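Heavy metal cation tricomponent efflux pump ZneA(CzcA-like) (PDB 4K0J) probably exports heavy-metal cations such as zinc from the cell, as an RND-family inner-membrane antiporter that takes up protons in exchange. Local coordinates at residues E586-V591 against T614-S619. Residues are numbered along the deposited sequence; the frame is centred on the assembly and turned at random.
Sequences EVEHVV and TLHPYS
T614 and H589 hold the end of this β-hairpin together, the T614 side chain adding to the bonds of its backbone. T614 CB sits 3.6 Å from H589 O. With chi1 at 74°, OG1 stands between the residue's own backbone N and carbonyl carbon, and there it accepts a hydrogen bond from H589 N. At 3.0 Å resolution the modelled length of that bond should not be pressed. The methyl CG2 finishes 3.8 Å from H589 O, the same carbonyl that takes the hydrogen bond from T614 N at 2.9 Å.

Beyond T614 the pairing loosens where the chain turns a corner at E588. E588 N makes only a weak bond to T614 O, but H616 N reaches E586 O at 2.9 Å. The H616 ring lies with one face over E588 CA, 4.0 Å away and offset toward the rim. V587 CG1 meets L615 CD2 at 4.0 Å, and both side chains also touch helix 627-638.

The strands are the second and third, in chain order, of a βαββαβ unit, the ferredoxin-like plan of RND porter subdomains, with helices 567-581 and 627-638 as its two α elements. Outside the pair, D274 takes H589 ND1 and R625 forms a salt bridge with E586. The chemistry implies a hairpin end secured mainly by backbone hydrogen bonds: a threonine hydroxyl appears to add an acceptor for the H589 N-H, though its modelled length is doubtful, and between 586-591 and 614-619 the one apolar side-chain touch is V587 on L615.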
loop_
_atom_site.group_PDB
_atom_site.type_symbol
_atom_site.label_atom_id
_atom_site.label_comp_id
_atom_site.label_asym_id
_atom_site.label_seq_id
_atom_site.Cartn_x
_atom_site.Cartn_y
_atom_site.Cartn_z
ATOM N N GLU C 586 -25.679 40.363 -15.848
ATOM C CA GLU C 586 -24.433 39.599 -15.871
ATOM C C GLU C 586 -24.566 38.154 -15.397
ATOM O O GLU C 586 -23.569 37.439 -15.326
ATOM C CB GLU C 586 -23.351 40.302 -15.048
ATOM C CG GLU C 586 -23.279 41.806 -15.243
ATOM C CD GLU C 586 -24.149 42.559 -14.257
ATOM O OE1 GLU C 586 -25.060 41.937 -13.676
ATOM O OE2 GLU C 586 -23.919 43.771 -14.055
ATOM N N VAL C 587 -25.783 37.724 -15.076
ATOM C CA VAL C 587 -25.995 36.360 -14.594
ATOM C C VAL C 587 -26.556 35.417 -15.656
ATOM O O VAL C 587 -27.720 35.513 -16.041
ATOM C CB VAL C 587 -26.886 36.331 -13.346
ATOM C CG1 VAL C 587 -26.059 36.634 -12.118
ATOM C CG2 VAL C 587 -28.029 37.324 -13.486
ATOM N N GLU C 588 -25.711 34.498 -16.114
ATOM C CA GLU C 588 -26.078 33.539 -17.149
ATOM C C GLU C 588 -27.164 32.580 -16.658
ATOM O O GLU C 588 -28.246 32.499 -17.243
ATOM C CB GLU C 588 -24.836 32.759 -17.594
ATOM C CG GLU C 588 -25.014 31.934 -18.856
ATOM C CD GLU C 588 -23.698 31.384 -19.372
ATOM O OE1 GLU C 588 -22.635 31.842 -18.899
ATOM O OE2 GLU C 588 -23.727 30.493 -20.248
ATOM N N HIS C 589 -26.866 31.857 -15.584
ATOM C CA HIS C 589 -27.831 30.957 -14.958
ATOM C C HIS C 589 -27.754 31.064 -13.439
ATOM O O HIS C 589 -26.716 31.413 -12.882
ATOM C CB HIS C 589 -27.567 29.505 -15.365
ATOM C CG HIS C 589 -27.779 29.229 -16.820
ATOM N ND1 HIS C 589 -29.017 28.937 -17.351
ATOM C CD2 HIS C 589 -26.906 29.182 -17.853
ATOM C CE1 HIS C 589 -28.899 28.732 -18.651
ATOM N NE2 HIS C 589 -27.629 28.876 -18.981
ATOM N N VAL C 590 -28.862 30.764 -12.773
ATOM C CA VAL C 590 -28.886 30.714 -11.316
ATOM C C VAL C 590 -29.557 29.420 -10.867
ATOM O O VAL C 590 -30.686 29.117 -11.264
ATOM C CB VAL C 590 -29.636 31.912 -10.709
ATOM C CG1 VAL C 590 -29.529 31.883 -9.196
ATOM C CG2 VAL C 590 -29.084 33.213 -11.256
ATOM N N VAL C 591 -28.844 28.660 -10.043
ATOM C CA VAL C 591 -29.298 27.353 -9.591
ATOM C C VAL C 591 -29.388 27.314 -8.072
ATOM O O VAL C 591 -28.443 27.679 -7.382
ATOM C CB VAL C 591 -28.332 26.242 -10.053
ATOM C CG1 VAL C 591 -28.567 24.968 -9.263
ATOM C CG2 VAL C 591 -28.470 25.987 -11.541
ATOM N N THR C 614 -23.951 31.553 -11.981
ATOM C CA THR C 614 -23.070 31.589 -13.140
ATOM C C THR C 614 -23.145 32.959 -13.798
ATOM O O THR C 614 -24.202 33.589 -13.817
ATOM C CB THR C 614 -23.447 30.508 -14.172
ATOM O OG1 THR C 614 -24.644 30.894 -14.858
ATOM C CG2 THR C 614 -23.671 29.167 -13.487
ATOM N N LEU C 615 -22.023 33.417 -14.341
ATOM C CA LEU C 615 -21.954 34.754 -14.917
ATOM C C LEU C 615 -21.769 34.739 -16.429
ATOM O O LEU C 615 -21.558 33.688 -17.035
ATOM C CB LEU C 615 -20.811 35.547 -14.278
ATOM C CG LEU C 615 -20.747 35.557 -12.751
ATOM C CD1 LEU C 615 -19.575 36.405 -12.268
ATOM C CD2 LEU C 615 -22.062 36.048 -12.165
ATOM N N HIS C 616 -21.858 35.920 -17.028
ATOM C CA HIS C 616 -21.493 36.108 -18.423
ATOM C C HIS C 616 -19.995 36.370 -18.499
ATOM O O HIS C 616 -19.387 36.752 -17.499
ATOM C CB HIS C 616 -22.259 37.290 -19.018
ATOM C CG HIS C 616 -23.682 36.978 -19.358
ATOM N ND1 HIS C 616 -24.031 36.160 -20.411
ATOM C CD2 HIS C 616 -24.843 37.375 -18.786
ATOM C CE1 HIS C 616 -25.347 36.066 -20.472
ATOM N NE2 HIS C 616 -25.864 36.793 -19.497
ATOM N N PRO C 617 -19.389 36.148 -19.677
ATOM C CA PRO C 617 -17.988 36.529 -19.862
ATOM C C PRO C 617 -17.780 37.992 -19.487
ATOM O O PRO C 617 -18.583 38.838 -19.883
ATOM C CB PRO C 617 -17.779 36.341 -21.362
ATOM C CG PRO C 617 -18.726 35.266 -21.731
ATOM C CD PRO C 617 -19.931 35.454 -20.860
ATOM N N TYR C 618 -16.731 38.278 -18.720
ATOM C CA TYR C 618 -16.425 39.645 -18.308
ATOM C C TYR C 618 -16.313 40.546 -19.530
ATOM O O TYR C 618 -16.604 41.739 -19.466
ATOM C CB TYR C 618 -15.121 39.690 -17.512
ATOM C CG TYR C 618 -15.132 38.855 -16.252
ATOM C CD1 TYR C 618 -16.316 38.598 -15.573
ATOM C CD2 TYR C 618 -13.956 38.322 -15.744
ATOM C CE1 TYR C 618 -16.325 37.834 -14.421
ATOM C CE2 TYR C 618 -13.954 37.557 -14.597
ATOM C CZ TYR C 618 -15.141 37.318 -13.938
ATOM O OH TYR C 618 -15.141 36.554 -12.795
ATOM N N SER C 619 -15.893 39.947 -20.640
ATOM C CA SER C 619 -15.775 40.627 -21.922
ATOM C C SER C 619 -17.075 41.321 -22.314
ATOM O O SER C 619 -17.058 42.435 -22.840
ATOM C CB SER C 619 -15.397 39.614 -23.004
ATOM O OG SER C 619 -14.617 38.562 -22.461
#